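PDB 3AW8: phosphoribosylaminoimidazole carboxylase, ATPase subunit from Thermus thermophilus, which probably catalyses the ATP-dependent carboxylation of 5-aminoimidazole ribonucleotide with bicarbonate to N5-carboxyaminoimidazole ribonucleotide in purine biosynthesis. Local coordinates for residues M13-L23 and S277-L287; G206-P214 and P296-I306. All blocks are in the same frame, centred on the assembly; numbering follows the deposited sequence.

Contact 1: residues M13-L23 and S277-L287; sequences MLALAGYPLGL and SQFENHLRAVL
Phe279, its CG anti to the carbonyl carbon (chi1 -57°), lays its ring against helix 13-18, and Met13, turned the same way about its first torsion (chi1 -69°), meets that ring with the start of its side chain. The setting is a Rossmann-like domain: helix 9-18 follows strand 2-5 and what looks like a glycine-rich turn of the kind such domains carry, and helix 278-287 packs across it. The two short helical segments approach to 8.3 Å between axes at a crossing angle of -76°. Met13 CB stands over the middle of one ring face, 3.6 Å from the centroid of Phe279, a CH-pi contact, while its sulfur lies obliquely to the ring as a Met-aromatic neighbour. Gln278 CG covers the opposite face, and Leu14 CD2 sits in plane at the ring edge, so a flat phenyl fits the slot well. Small residues bring the backbones close: Ala17 CB rests 3.6 Å from Phe279 CB, and Gly18, bare of side chain, lets Leu283 CD2 lie against its CA. Branched leucines fill the rest. Leu14 CD2 reaches Leu283 CD1 at 4.0 Å, and beyond the turn Leu23 CD2 meets Leu287 CD2 tip to tip at 3.6 Å. His282 also touches Leu14, but its ring nitrogens are engaged elsewhere, by Thr64 and by the backbone of Val242. Polar groups line the border near Ser277 and Glu280, where Ser277 N-caps its helix by accepting from Glu280 N at 2.9 Å and Arg284 forms a salt bridge with Glu280 one turn earlier. A water links the segments there, donating to Ala17 O at 2.9 Å and, more weakly, to Glu280 OE2.

Contact 2: residues G206-P214 and P296-I306; sequences GILRLSLAP and PRGQSAMVNLI
Strands 207-213 and 299-306 run antiparallel, their segment axes at 171° and 4.6 Å apart, with Ser211-Met302 and Ala213-Ser300 as doubly hydrogen-bonded pairs alternating with the non-hydrogen-bonded pairs Leu210-Val303 and Leu212-Ala301. Side chains alternate accordingly. On the face of Leu210 and Leu212, Leu212 CD2 meets Ala301 CB at 4.0 Å, and helix 346-357 covers Leu210 and the small Ala301. On the other face Ser211 CB lies 3.6 Å from Met302 CB; the flexible methionine then bends twice, so that its CE comes within 3.6 Å of Leu208 CD2. Both strands belong to the large antiparallel sheet that runs from the ATP-grasp domain into the C-terminal part, in which 207-213 is flanked on its other side by strand 193-204. Toward that neighbour Arg209 and Leu210 together face Arg202, a classic beta bulge. Near this irregularity Asn304, its CG anti to the carbonyl carbon (chi1 -86°), aims ND2 at Leu208 O (2.7 Å), approaching from 50° above the carbonyl plane. The same amide nitrogen is hydrogen-bonded to Asn265 OD1, while Asn304 N donates to Arg209 O and a water bridges Arg209 O and Asn304 O. A leucine here would probably leave Leu208 O and Asn265 OD1 without their shared donor and hold the strand less firmly beside the bulge. Farther along, Ile207 CG2 packs 3.7 Å from Ile306 CD1, and Arg209, whose guanidinium forms a salt bridge with Glu362 and a hydrogen bond to Trp204 O, crosses the same isoleucine with NH1 3.6 Å from Ile306 CG1.

How the contacts relate
The segments alternate along the chain: 13-23, then 206-214, 277-287 and 296-306, so the two contacts interlock in sequence. Their centres lie 21 Å apart and their nearest atoms about 7 Å, without touching. Contact 1 joins a helix of the N-terminal preATP-grasp domain to helix 278-287, whereas contact 2 lies within the large antiparallel sheet and ties an ATP-grasp strand to a strand of the C-terminal part. Strand 299-306 is the next regular element after helix 278-287, and this short run of chain therefore packs on both earlier domains. Contact 2 lies near the nucleotide site: the side chain of Ile207 is about 8 Å from the bound AMP, and Leu208 packs near His203 of that pocket; contact 1 lies away from it.

Contact 1: residues M13-L23 and S277-L287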
ATOM      1  N   MET A  13       9.103  -2.703  -3.712  1.00 26.56           N
ATOM      2  CA  MET A  13       8.253  -1.704  -3.090  1.00 28.67           C
ATOM      3  C   MET A  13       7.900  -0.539  -4.000  1.00 27.87           C
ATOM      4  O   MET A  13       6.804   0.002  -3.888  1.00 27.10           O
ATOM      5  CB  MET A  13       8.855  -1.261  -1.760  1.00 29.60           C
ATOM      6  CG  MET A  13       8.787  -2.407  -0.746  1.00 29.63           C
ATOM      7  SD  MET A  13       9.238  -1.968   0.922  1.00 33.06           S
ATOM      8  CE  MET A  13      11.052  -2.172   0.842  1.00 27.93           C
ATOM      9  N   LEU A  14       8.801  -0.171  -4.913  1.00 28.71           N
ATOM     10  CA  LEU A  14       8.495   0.885  -5.885  1.00 29.46           C
ATOM     11  C   LEU A  14       7.291   0.418  -6.721  1.00 30.43           C
ATOM     12  O   LEU A  14       6.319   1.159  -6.924  1.00 29.90           O
ATOM     13  CB  LEU A  14       9.682   1.135  -6.817  1.00 29.82           C
ATOM     14  CG  LEU A  14      10.814   1.974  -6.220  1.00 32.86           C
ATOM     15  CD1 LEU A  14      12.096   1.834  -7.042  1.00 29.80           C
ATOM     16  CD2 LEU A  14      10.346   3.422  -6.153  1.00 31.52           C
ATOM     17  N   ALA A  15       7.344  -0.825  -7.190  1.00 30.63           N
ATOM     18  CA  ALA A  15       6.250  -1.347  -7.996  1.00 30.81           C
ATOM     19  C   ALA A  15       4.926  -1.379  -7.224  1.00 31.46           C
ATOM     20  O   ALA A  15       3.888  -0.973  -7.755  1.00 30.60           O
ATOM     21  CB  ALA A  15       6.600  -2.743  -8.529  1.00 28.81           C
ATOM     22  N   LEU A  16       4.957  -1.854  -5.978  1.00 32.58           N
ATOM     23  CA  LEU A  16       3.729  -1.917  -5.168  1.00 33.29           C
ATOM     24  C   LEU A  16       3.160  -0.527  -4.953  1.00 34.07           C
ATOM     25  O   LEU A  16       1.947  -0.351  -4.916  1.00 34.57           O
ATOM     26  CB  LEU A  16       3.988  -2.585  -3.812  1.00 30.35           C
ATOM     27  CG  LEU A  16       4.385  -4.071  -3.909  1.00 32.96           C
ATOM     28  CD1 LEU A  16       4.766  -4.609  -2.529  1.00 32.76           C
ATOM     29  CD2 LEU A  16       3.243  -4.870  -4.501  1.00 25.08           C
ATOM     30  N   ALA A  17       4.035   0.466  -4.826  1.00 34.81           N
ATOM     31  CA  ALA A  17       3.564   1.831  -4.637  1.00 36.97           C
ATOM     32  C   ALA A  17       3.069   2.427  -5.963  1.00 37.88           C
ATOM     33  O   ALA A  17       2.260   3.352  -5.968  1.00 40.38           O
ATOM     34  CB  ALA A  17       4.686   2.699  -4.039  1.00 33.83           C
ATOM     35  N   GLY A  18       3.534   1.879  -7.082  1.00 38.06           N
ATOM     36  CA  GLY A  18       3.145   2.400  -8.382  1.00 35.75           C
ATOM     37  C   GLY A  18       1.875   1.863  -9.010  1.00 36.60           C
ATOM     38  O   GLY A  18       1.206   2.575  -9.770  1.00 37.68           O
ATOM     39  N   TYR A  19       1.526   0.612  -8.728  1.00 35.51           N
ATOM     40  CA  TYR A  19       0.312   0.052  -9.314  1.00 33.30           C
ATOM     41  C   TYR A  19      -0.946   0.879  -8.992  1.00 33.06           C
ATOM     42  O   TYR A  19      -1.836   1.009  -9.828  1.00 33.46           O
ATOM     43  CB  TYR A  19       0.130  -1.400  -8.868  1.00 32.86           C
ATOM     44  CG  TYR A  19       1.055  -2.361  -9.566  1.00 33.97           C
ATOM     45  CD1 TYR A  19       0.998  -2.531 -10.954  1.00 34.92           C
ATOM     46  CD2 TYR A  19       2.002  -3.098  -8.851  1.00 35.27           C
ATOM     47  CE1 TYR A  19       1.858  -3.402 -11.617  1.00 31.12           C
ATOM     48  CE2 TYR A  19       2.870  -3.976  -9.505  1.00 35.13           C
ATOM     49  CZ  TYR A  19       2.789  -4.121 -10.889  1.00 34.21           C
ATOM     50  OH  TYR A  19       3.631  -4.988 -11.539  1.00 34.00           O
ATOM     51  N   PRO A  20      -1.043   1.443  -7.775  1.00 32.06           N
ATOM     52  CA  PRO A  20      -2.244   2.232  -7.482  1.00 33.55           C
ATOM     53  C   PRO A  20      -2.342   3.445  -8.400  1.00 36.17           C
ATOM     54  O   PRO A  20      -3.421   4.014  -8.566  1.00 38.21           O
ATOM     55  CB  PRO A  20      -2.057   2.626  -6.021  1.00 32.33           C
ATOM     56  CG  PRO A  20      -1.266   1.479  -5.475  1.00 31.79           C
ATOM     57  CD  PRO A  20      -0.245   1.236  -6.556  1.00 29.79           C
ATOM     58  N   LEU A  21      -1.214   3.843  -8.988  1.00 35.81           N
ATOM     59  CA  LEU A  21      -1.192   4.981  -9.903  1.00 37.67           C
ATOM     60  C   LEU A  21      -1.349   4.480 -11.333  1.00 38.71           C
ATOM     61  O   LEU A  21      -1.137   5.221 -12.286  1.00 39.05           O
ATOM     62  CB  LEU A  21       0.121   5.763  -9.774  1.00 37.47           C
ATOM     63  CG  LEU A  21       0.359   6.515  -8.460  1.00 39.04           C
ATOM     64  CD1 LEU A  21       1.760   7.056  -8.426  1.00 39.67           C
ATOM     65  CD2 LEU A  21      -0.631   7.652  -8.321  1.00 42.29           C
ATOM     66  N   GLY A  22      -1.708   3.208 -11.469  1.00 38.57           N
ATOM     67  CA  GLY A  22      -1.898   2.621 -12.781  1.00 37.66           C
ATOM     68  C   GLY A  22      -0.653   2.465 -13.633  1.00 37.35           C
ATOM     69  O   GLY A  22      -0.756   2.367 -14.859  1.00 40.39           O
ATOM     70  N   LEU A  23       0.515   2.435 -13.001  1.00 35.18           N
ATOM     71  CA  LEU A  23       1.774   2.286 -13.720  1.00 34.03           C
ATOM     72  C   LEU A  23       2.136   0.817 -13.993  1.00 35.61           C
ATOM     73  O   LEU A  23       1.474  -0.109 -13.514  1.00 34.77           O
ATOM     74  CB  LEU A  23       2.903   2.942 -12.928  1.00 33.15           C
ATOM     75  CG  LEU A  23       2.729   4.408 -12.505  1.00 34.16           C
ATOM     76  CD1 LEU A  23       3.876   4.820 -11.592  1.00 29.73           C
ATOM     77  CD2 LEU A  23       2.680   5.307 -13.740  1.00 35.09           C
ATOM     78  N   SER A 277       4.487   7.841   0.749  1.00 39.58           N
ATOM     79  CA  SER A 277       5.673   7.019   0.919  1.00 37.12           C
ATOM     80  C   SER A 277       6.795   7.533   0.032  1.00 36.75           C
ATOM     81  O   SER A 277       6.573   8.228  -0.976  1.00 34.20           O
ATOM     82  CB  SER A 277       5.375   5.554   0.579  1.00 38.05           C
ATOM     83  OG  SER A 277       5.459   5.320  -0.815  1.00 39.68           O
ATOM     84  N   GLN A 278       8.014   7.198   0.425  1.00 35.22           N
ATOM     85  CA  GLN A 278       9.163   7.599  -0.338  1.00 33.96           C
ATOM     86  C   GLN A 278       9.052   6.927  -1.720  1.00 36.08           C
ATOM     87  O   GLN A 278       9.445   7.503  -2.735  1.00 36.77           O
ATOM     88  CB  GLN A 278      10.433   7.160   0.388  1.00 32.73           C
ATOM     89  CG  GLN A 278      10.649   5.657   0.418  1.00 32.33           C
ATOM     90  CD  GLN A 278      11.992   5.294   1.011  1.00 35.76           C
ATOM     91  OE1 GLN A 278      12.954   6.060   0.892  1.00 39.19           O
ATOM     92  NE2 GLN A 278      12.078   4.126   1.636  1.00 33.71           N
ATOM     93  N   PHE A 279       8.502   5.716  -1.760  1.00 35.02           N
ATOM     94  CA  PHE A 279       8.370   5.011  -3.029  1.00 35.31           C
ATOM     95  C   PHE A 279       7.404   5.733  -3.959  1.00 35.92           C
ATOM     96  O   PHE A 279       7.690   5.902  -5.138  1.00 35.98           O
ATOM     97  CB  PHE A 279       7.914   3.559  -2.797  1.00 33.48           C
ATOM     98  CG  PHE A 279       8.829   2.787  -1.900  1.00 30.95           C
ATOM     99  CD1 PHE A 279      10.110   2.465  -2.310  1.00 31.29           C
ATOM    100  CD2 PHE A 279       8.432   2.437  -0.613  1.00 33.33           C
ATOM    101  CE1 PHE A 279      10.989   1.808  -1.451  1.00 33.15           C
ATOM    102  CE2 PHE A 279       9.303   1.780   0.258  1.00 29.83           C
ATOM    103  CZ  PHE A 279      10.580   1.468  -0.161  1.00 32.55           C
ATOM    104  N   GLU A 280       6.255   6.155  -3.445  1.00 36.37           N
ATOM    105  CA  GLU A 280       5.323   6.858  -4.304  1.00 37.49           C
ATOM    106  C   GLU A 280       5.927   8.193  -4.760  1.00 38.56           C
ATOM    107  O   GLU A 280       5.813   8.569  -5.928  1.00 38.80           O
ATOM    108  CB  GLU A 280       3.988   7.106  -3.596  1.00 38.26           C
ATOM    109  CG  GLU A 280       3.006   7.865  -4.496  1.00 43.32           C
ATOM    110  CD  GLU A 280       1.651   8.133  -3.866  1.00 46.07           C
ATOM    111  OE1 GLU A 280       0.972   9.069  -4.340  1.00 46.71           O
ATOM    112  OE2 GLU A 280       1.254   7.415  -2.921  1.00 47.89           O
ATOM    113  N   ASN A 281       6.579   8.905  -3.845  1.00 38.90           N
ATOM    114  CA  ASN A 281       7.181  10.188  -4.193  1.00 39.89           C
ATOM    115  C   ASN A 281       8.290  10.064  -5.231  1.00 39.50           C
ATOM    116  O   ASN A 281       8.415  10.917  -6.121  1.00 38.15           O
ATOM    117  CB  ASN A 281       7.710  10.888  -2.939  1.00 39.99           C
ATOM    118  CG  ASN A 281       6.864  12.087  -2.548  1.00 41.16           C
ATOM    119  OD1 ASN A 281       6.938  12.573  -1.419  1.00 44.40           O
ATOM    120  ND2 ASN A 281       6.062  12.574  -3.485  1.00 39.47           N
ATOM    121  N   HIS A 282       9.091   9.009  -5.122  1.00 37.44           N
ATOM    122  CA  HIS A 282      10.163   8.804  -6.076  1.00 36.95           C
ATOM    123  C   HIS A 282       9.523   8.680  -7.442  1.00 37.74           C
ATOM    124  O   HIS A 282       9.985   9.272  -8.416  1.00 37.11           O
ATOM    125  CB  HIS A 282      10.938   7.528  -5.769  1.00 35.78           C
ATOM    126  CG  HIS A 282      12.057   7.259  -6.729  1.00 36.16           C
ATOM    127  ND1 HIS A 282      13.278   7.892  -6.645  1.00 34.62           N
ATOM    128  CD2 HIS A 282      12.131   6.442  -7.807  1.00 34.70           C
ATOM    129  CE1 HIS A 282      14.055   7.476  -7.628  1.00 34.27           C
ATOM    130  NE2 HIS A 282      13.384   6.597  -8.348  1.00 35.51           N
ATOM    131  N   LEU A 283       8.446   7.904  -7.494  1.00 37.67           N
ATOM    132  CA  LEU A 283       7.713   7.673  -8.727  1.00 38.97           C
ATOM    133  C   LEU A 283       7.115   8.977  -9.249  1.00 39.71           C
ATOM    134  O   LEU A 283       7.209   9.278 -10.442  1.00 40.24           O
ATOM    135  CB  LEU A 283       6.604   6.635  -8.484  1.00 38.39           C
ATOM    136  CG  LEU A 283       6.727   5.208  -9.044  1.00 37.83           C
ATOM    137  CD1 LEU A 283       8.171   4.790  -9.202  1.00 34.17           C
ATOM    138  CD2 LEU A 283       5.981   4.257  -8.110  1.00 36.65           C
ATOM    139  N   ARG A 284       6.505   9.751  -8.359  1.00 38.96           N
ATOM    140  CA  ARG A 284       5.903  11.013  -8.764  1.00 40.85           C
ATOM    141  C   ARG A 284       6.978  11.947  -9.312  1.00 40.97           C
ATOM    142  O   ARG A 284       6.782  12.602 -10.342  1.00 38.34           O
ATOM    143  CB  ARG A 284       5.151  11.646  -7.581  1.00 42.05           C
ATOM    144  CG  ARG A 284       3.870  10.884  -7.256  1.00 44.36           C
ATOM    145  CD  ARG A 284       3.314  11.137  -5.858  1.00 46.12           C
ATOM    146  NE  ARG A 284       2.532  12.365  -5.771  1.00 49.06           N
ATOM    147  CZ  ARG A 284       1.568  12.585  -4.881  1.00 48.92           C
ATOM    148  NH1 ARG A 284       1.243  11.661  -3.986  1.00 47.73           N
ATOM    149  NH2 ARG A 284       0.933  13.745  -4.880  1.00 51.70           N
ATOM    150  N   ALA A 285       8.124  11.975  -8.640  1.00 40.53           N
ATOM    151  CA  ALA A 285       9.237  12.808  -9.065  1.00 40.99           C
ATOM    152  C   ALA A 285       9.697  12.477 -10.480  1.00 43.37           C
ATOM    153  O   ALA A 285       9.599  13.313 -11.374  1.00 45.37           O
ATOM    154  CB  ALA A 285      10.398  12.660  -8.108  1.00 40.35           C
ATOM    155  N   VAL A 286      10.186  11.260 -10.693  1.00 43.87           N
ATOM    156  CA  VAL A 286      10.690  10.877 -12.009  1.00 43.66           C
ATOM    157  C   VAL A 286       9.634  10.935 -13.100  1.00 45.24           C
ATOM    158  O   VAL A 286       9.958  10.898 -14.291  1.00 46.01           O
ATOM    159  CB  VAL A 286      11.302   9.450 -12.000  1.00 43.68           C
ATOM    160  CG1 VAL A 286      12.326   9.329 -10.879  1.00 41.37           C
ATOM    161  CG2 VAL A 286      10.203   8.399 -11.866  1.00 42.84           C
ATOM    162  N   LEU A 287       8.372  11.030 -12.700  1.00 45.29           N
ATOM    163  CA  LEU A 287       7.282  11.061 -13.670  1.00 46.26           C
ATOM    164  C   LEU A 287       6.861  12.482 -14.018  1.00 47.45           C
ATOM    165  O   LEU A 287       6.154  12.703 -14.997  1.00 48.31           O
ATOM    166  CB  LEU A 287       6.085  10.264 -13.129  1.00 44.43           C
ATOM    167  CG  LEU A 287       5.530   9.117 -13.988  1.00 43.01           C
ATOM    168  CD1 LEU A 287       6.623   8.484 -14.818  1.00 38.90           C
ATOM    169  CD2 LEU A 287       4.877   8.085 -13.076  1.00 41.33           C
TER
HETATM  170  O   HOH W   1       0.849   5.028  -4.004  1.00 44.10           O

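Contact 2: residues G206-P214 and P296-I306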
ATOM      1  N   GLY A 206      27.086  -3.493  11.534  1.00 47.05           N
ATOM      2  CA  GLY A 206      27.199  -2.911  10.215  1.00 48.42           C
ATOM      3  C   GLY A 206      25.903  -2.981   9.426  1.00 51.25           C
ATOM      4  O   GLY A 206      25.920  -2.824   8.197  1.00 52.96           O
ATOM      5  N   ILE A 207      24.782  -3.216  10.114  1.00 49.25           N
ATOM      6  CA  ILE A 207      23.483  -3.298   9.444  1.00 47.03           C
ATOM      7  C   ILE A 207      22.456  -2.427  10.150  1.00 47.08           C
ATOM      8  O   ILE A 207      22.367  -2.455  11.375  1.00 50.28           O
ATOM      9  CB  ILE A 207      22.929  -4.735   9.451  1.00 46.61           C
ATOM     10  CG1 ILE A 207      24.010  -5.728   9.022  1.00 45.56           C
ATOM     11  CG2 ILE A 207      21.731  -4.823   8.528  1.00 44.48           C
ATOM     12  CD1 ILE A 207      23.553  -7.182   9.057  1.00 46.43           C
ATOM     13  N   LEU A 208      21.683  -1.655   9.390  1.00 45.00           N
ATOM     14  CA  LEU A 208      20.644  -0.818   9.982  1.00 42.97           C
ATOM     15  C   LEU A 208      19.683  -1.757  10.716  1.00 43.57           C
ATOM     16  O   LEU A 208      19.181  -2.725  10.135  1.00 41.93           O
ATOM     17  CB  LEU A 208      19.866  -0.051   8.904  1.00 40.80           C
ATOM     18  CG  LEU A 208      18.641   0.715   9.422  1.00 37.91           C
ATOM     19  CD1 LEU A 208      19.116   1.853  10.293  1.00 37.93           C
ATOM     20  CD2 LEU A 208      17.805   1.253   8.274  1.00 36.00           C
ATOM     21  N   ARG A 209      19.431  -1.470  11.991  1.00 43.67           N
ATOM     22  CA  ARG A 209      18.543  -2.304  12.793  1.00 41.54           C
ATOM     23  C   ARG A 209      17.247  -1.612  13.148  1.00 40.41           C
ATOM     24  O   ARG A 209      16.200  -2.245  13.169  1.00 39.47           O
ATOM     25  CB  ARG A 209      19.237  -2.726  14.084  1.00 39.96           C
ATOM     26  CG  ARG A 209      20.532  -3.461  13.867  1.00 41.67           C
ATOM     27  CD  ARG A 209      20.318  -4.830  13.244  1.00 41.17           C
ATOM     28  NE  ARG A 209      21.602  -5.478  12.995  1.00 43.90           N
ATOM     29  CZ  ARG A 209      21.755  -6.778  12.769  1.00 46.24           C
ATOM     30  NH1 ARG A 209      20.701  -7.587  12.761  1.00 47.49           N
ATOM     31  NH2 ARG A 209      22.965  -7.273  12.560  1.00 44.08           N
ATOM     32  N   LEU A 210      17.310  -0.312  13.409  1.00 39.67           N
ATOM     33  CA  LEU A 210      16.116   0.412  13.802  1.00 41.69           C
ATOM     34  C   LEU A 210      16.117   1.861  13.349  1.00 43.38           C
ATOM     35  O   LEU A 210      17.155   2.526  13.368  1.00 45.49           O
ATOM     36  CB  LEU A 210      15.985   0.376  15.328  1.00 43.78           C
ATOM     37  CG  LEU A 210      14.762   1.068  15.931  1.00 46.18           C
ATOM     38  CD1 LEU A 210      13.612   0.069  15.998  1.00 45.44           C
ATOM     39  CD2 LEU A 210      15.091   1.592  17.324  1.00 46.94           C
ATOM     40  N   SER A 211      14.944   2.354  12.962  1.00 43.49           N
ATOM     41  CA  SER A 211      14.795   3.740  12.530  1.00 45.41           C
ATOM     42  C   SER A 211      13.651   4.413  13.290  1.00 46.34           C
ATOM     43  O   SER A 211      12.529   3.896  13.333  1.00 47.11           O
ATOM     44  CB  SER A 211      14.530   3.819  11.018  1.00 45.37           C
ATOM     45  OG  SER A 211      15.726   3.684  10.266  1.00 47.50           O
ATOM     46  N   LEU A 212      13.938   5.561  13.897  1.00 45.09           N
ATOM     47  CA  LEU A 212      12.927   6.287  14.648  1.00 46.04           C
ATOM     48  C   LEU A 212      12.576   7.578  13.923  1.00 48.10           C
ATOM     49  O   LEU A 212      13.441   8.423  13.684  1.00 49.26           O
ATOM     50  CB  LEU A 212      13.433   6.576  16.065  1.00 44.43           C
ATOM     51  CG  LEU A 212      13.679   5.288  16.861  1.00 45.21           C
ATOM     52  CD1 LEU A 212      14.456   5.571  18.144  1.00 44.46           C
ATOM     53  CD2 LEU A 212      12.344   4.641  17.160  1.00 43.56           C
ATOM     54  N   ALA A 213      11.303   7.719  13.568  1.00 49.52           N
ATOM     55  CA  ALA A 213      10.835   8.901  12.858  1.00 52.05           C
ATOM     56  C   ALA A 213       9.563   9.476  13.474  1.00 53.20           C
ATOM     57  O   ALA A 213       8.640   8.738  13.814  1.00 54.28           O
ATOM     58  CB  ALA A 213      10.589   8.559  11.386  1.00 51.56           C
ATOM     59  N   PRO A 214       9.511  10.808  13.642  1.00 53.41           N
ATOM     60  CA  PRO A 214      10.590  11.735  13.284  1.00 54.76           C
ATOM     61  C   PRO A 214      11.754  11.525  14.245  1.00 57.00           C
ATOM     62  O   PRO A 214      11.585  10.893  15.286  1.00 59.81           O
ATOM     63  CB  PRO A 214       9.940  13.101  13.467  1.00 53.38           C
ATOM     64  CG  PRO A 214       8.498  12.829  13.189  1.00 52.65           C
ATOM     65  CD  PRO A 214       8.273  11.546  13.932  1.00 52.79           C
ATOM     66  N   PRO A 296       4.371  13.637   8.534  1.00 54.04           N
ATOM     67  CA  PRO A 296       4.313  12.360   9.252  1.00 55.50           C
ATOM     68  C   PRO A 296       2.968  12.080   9.906  1.00 57.20           C
ATOM     69  O   PRO A 296       2.249  12.999  10.293  1.00 59.34           O
ATOM     70  CB  PRO A 296       5.424  12.498  10.288  1.00 54.67           C
ATOM     71  CG  PRO A 296       5.393  13.948  10.600  1.00 52.73           C
ATOM     72  CD  PRO A 296       5.246  14.590   9.236  1.00 53.04           C
ATOM     73  N   ARG A 297       2.629  10.799  10.008  1.00 57.84           N
ATOM     74  CA  ARG A 297       1.393  10.370  10.644  1.00 57.10           C
ATOM     75  C   ARG A 297       1.824   9.812  11.987  1.00 57.38           C
ATOM     76  O   ARG A 297       2.221   8.647  12.088  1.00 57.15           O
ATOM     77  CB  ARG A 297       0.704   9.266   9.838  1.00 58.64           C
ATOM     78  CG  ARG A 297       0.076   9.712   8.522  1.00 60.63           C
ATOM     79  CD  ARG A 297      -0.452   8.501   7.769  1.00 62.78           C
ATOM     80  NE  ARG A 297      -0.965   8.820   6.440  1.00 63.79           N
ATOM     81  CZ  ARG A 297      -1.177   7.910   5.492  1.00 65.83           C
ATOM     82  NH1 ARG A 297      -1.648   8.276   4.309  1.00 65.55           N
ATOM     83  NH2 ARG A 297      -0.900   6.629   5.721  1.00 66.26           N
ATOM     84  N   GLY A 298       1.777  10.656  13.012  1.00 56.33           N
ATOM     85  CA  GLY A 298       2.174  10.217  14.336  1.00 55.41           C
ATOM     86  C   GLY A 298       3.652   9.909  14.434  1.00 54.75           C
ATOM     87  O   GLY A 298       4.488  10.693  13.988  1.00 54.83           O
ATOM     88  N   GLN A 299       3.972   8.761  15.020  1.00 54.54           N
ATOM     89  CA  GLN A 299       5.355   8.338  15.203  1.00 55.67           C
ATOM     90  C   GLN A 299       5.593   6.916  14.724  1.00 54.51           C
ATOM     91  O   GLN A 299       4.765   6.030  14.921  1.00 55.47           O
ATOM     92  CB  GLN A 299       5.734   8.416  16.673  1.00 59.19           C
ATOM     93  CG  GLN A 299       6.079   9.783  17.178  1.00 63.91           C
ATOM     94  CD  GLN A 299       6.332   9.744  18.663  1.00 69.03           C
ATOM     95  OE1 GLN A 299       5.410   9.513  19.449  1.00 70.76           O
ATOM     96  NE2 GLN A 299       7.589   9.944  19.063  1.00 70.20           N
ATOM     97  N   SER A 300       6.751   6.688  14.120  1.00 52.56           N
ATOM     98  CA  SER A 300       7.059   5.370  13.608  1.00 49.92           C
ATOM     99  C   SER A 300       8.386   4.827  14.083  1.00 49.70           C
ATOM    100  O   SER A 300       9.309   5.576  14.398  1.00 50.18           O
ATOM    101  CB  SER A 300       7.059   5.396  12.084  1.00 46.57           C
ATOM    102  OG  SER A 300       5.806   5.818  11.597  1.00 44.16           O
ATOM    103  N   ALA A 301       8.457   3.506  14.126  1.00 48.70           N
ATOM    104  CA  ALA A 301       9.657   2.795  14.505  1.00 48.51           C
ATOM    105  C   ALA A 301       9.779   1.739  13.414  1.00 49.14           C
ATOM    106  O   ALA A 301       8.864   0.935  13.201  1.00 48.09           O
ATOM    107  CB  ALA A 301       9.489   2.140  15.868  1.00 50.46           C
ATOM    108  N   MET A 302      10.905   1.762  12.715  1.00 47.10           N
ATOM    109  CA  MET A 302      11.158   0.835  11.625  1.00 44.00           C
ATOM    110  C   MET A 302      12.159  -0.206  12.112  1.00 41.57           C
ATOM    111  O   MET A 302      13.303   0.136  12.412  1.00 41.97           O
ATOM    112  CB  MET A 302      11.732   1.635  10.440  1.00 44.93           C
ATOM    113  CG  MET A 302      11.702   0.970   9.063  1.00 44.09           C
ATOM    114  SD  MET A 302      12.844  -0.402   8.849  1.00 44.70           S
ATOM    115  CE  MET A 302      14.428   0.407   9.224  1.00 39.27           C
ATOM    116  N   VAL A 303      11.750  -1.465  12.225  1.00 38.75           N
ATOM    117  CA  VAL A 303      12.713  -2.471  12.660  1.00 39.64           C
ATOM    118  C   VAL A 303      12.970  -3.472  11.534  1.00 39.44           C
ATOM    119  O   VAL A 303      12.054  -4.127  11.043  1.00 39.57           O
ATOM    120  CB  VAL A 303      12.273  -3.220  13.995  1.00 39.99           C
ATOM    121  CG1 VAL A 303      11.523  -2.274  14.908  1.00 38.08           C
ATOM    122  CG2 VAL A 303      11.434  -4.446  13.700  1.00 42.11           C
ATOM    123  N   ASN A 304      14.224  -3.564  11.105  1.00 39.82           N
ATOM    124  CA  ASN A 304      14.590  -4.488  10.045  1.00 41.10           C
ATOM    125  C   ASN A 304      14.526  -5.932  10.496  1.00 41.62           C
ATOM    126  O   ASN A 304      14.737  -6.240  11.669  1.00 41.96           O
ATOM    127  CB  ASN A 304      16.010  -4.217   9.540  1.00 41.65           C
ATOM    128  CG  ASN A 304      16.056  -3.161   8.456  1.00 41.56           C
ATOM    129  OD1 ASN A 304      15.041  -2.846   7.833  1.00 41.26           O
ATOM    130  ND2 ASN A 304      17.242  -2.619   8.213  1.00 38.74           N
ATOM    131  N   LEU A 305      14.228  -6.809   9.544  1.00 42.20           N
ATOM    132  CA  LEU A 305      14.169  -8.247   9.768  1.00 42.04           C
ATOM    133  C   LEU A 305      15.400  -8.795   9.048  1.00 43.70           C
ATOM    134  O   LEU A 305      15.415  -8.911   7.821  1.00 46.50           O
ATOM    135  CB  LEU A 305      12.882  -8.824   9.168  1.00 39.58           C
ATOM    136  CG  LEU A 305      11.663  -9.089  10.070  1.00 41.91           C
ATOM    137  CD1 LEU A 305      11.786  -8.398  11.421  1.00 41.54           C
ATOM    138  CD2 LEU A 305      10.414  -8.640   9.345  1.00 39.68           C
ATOM    139  N   ILE A 306      16.442  -9.102   9.814  1.00 44.05           N
ATOM    140  CA  ILE A 306      17.694  -9.606   9.261  1.00 44.24           C
ATOM    141  C   ILE A 306      17.880 -11.102   9.491  1.00 45.34           C
ATOM    142  O   ILE A 306      17.763 -11.583  10.611  1.00 48.02           O
ATOM    143  CB  ILE A 306      18.909  -8.866   9.882  1.00 44.36           C
ATOM    144  CG1 ILE A 306      18.713  -7.350   9.784  1.00 43.46           C
ATOM    145  CG2 ILE A 306      20.198  -9.280   9.180  1.00 42.40           C
ATOM    146  CD1 ILE A 306      18.620  -6.835   8.364  1.00 46.17           C
TER
HETATM  147  O   HOH W   2      16.324  -4.948  13.439  1.00 28.47           O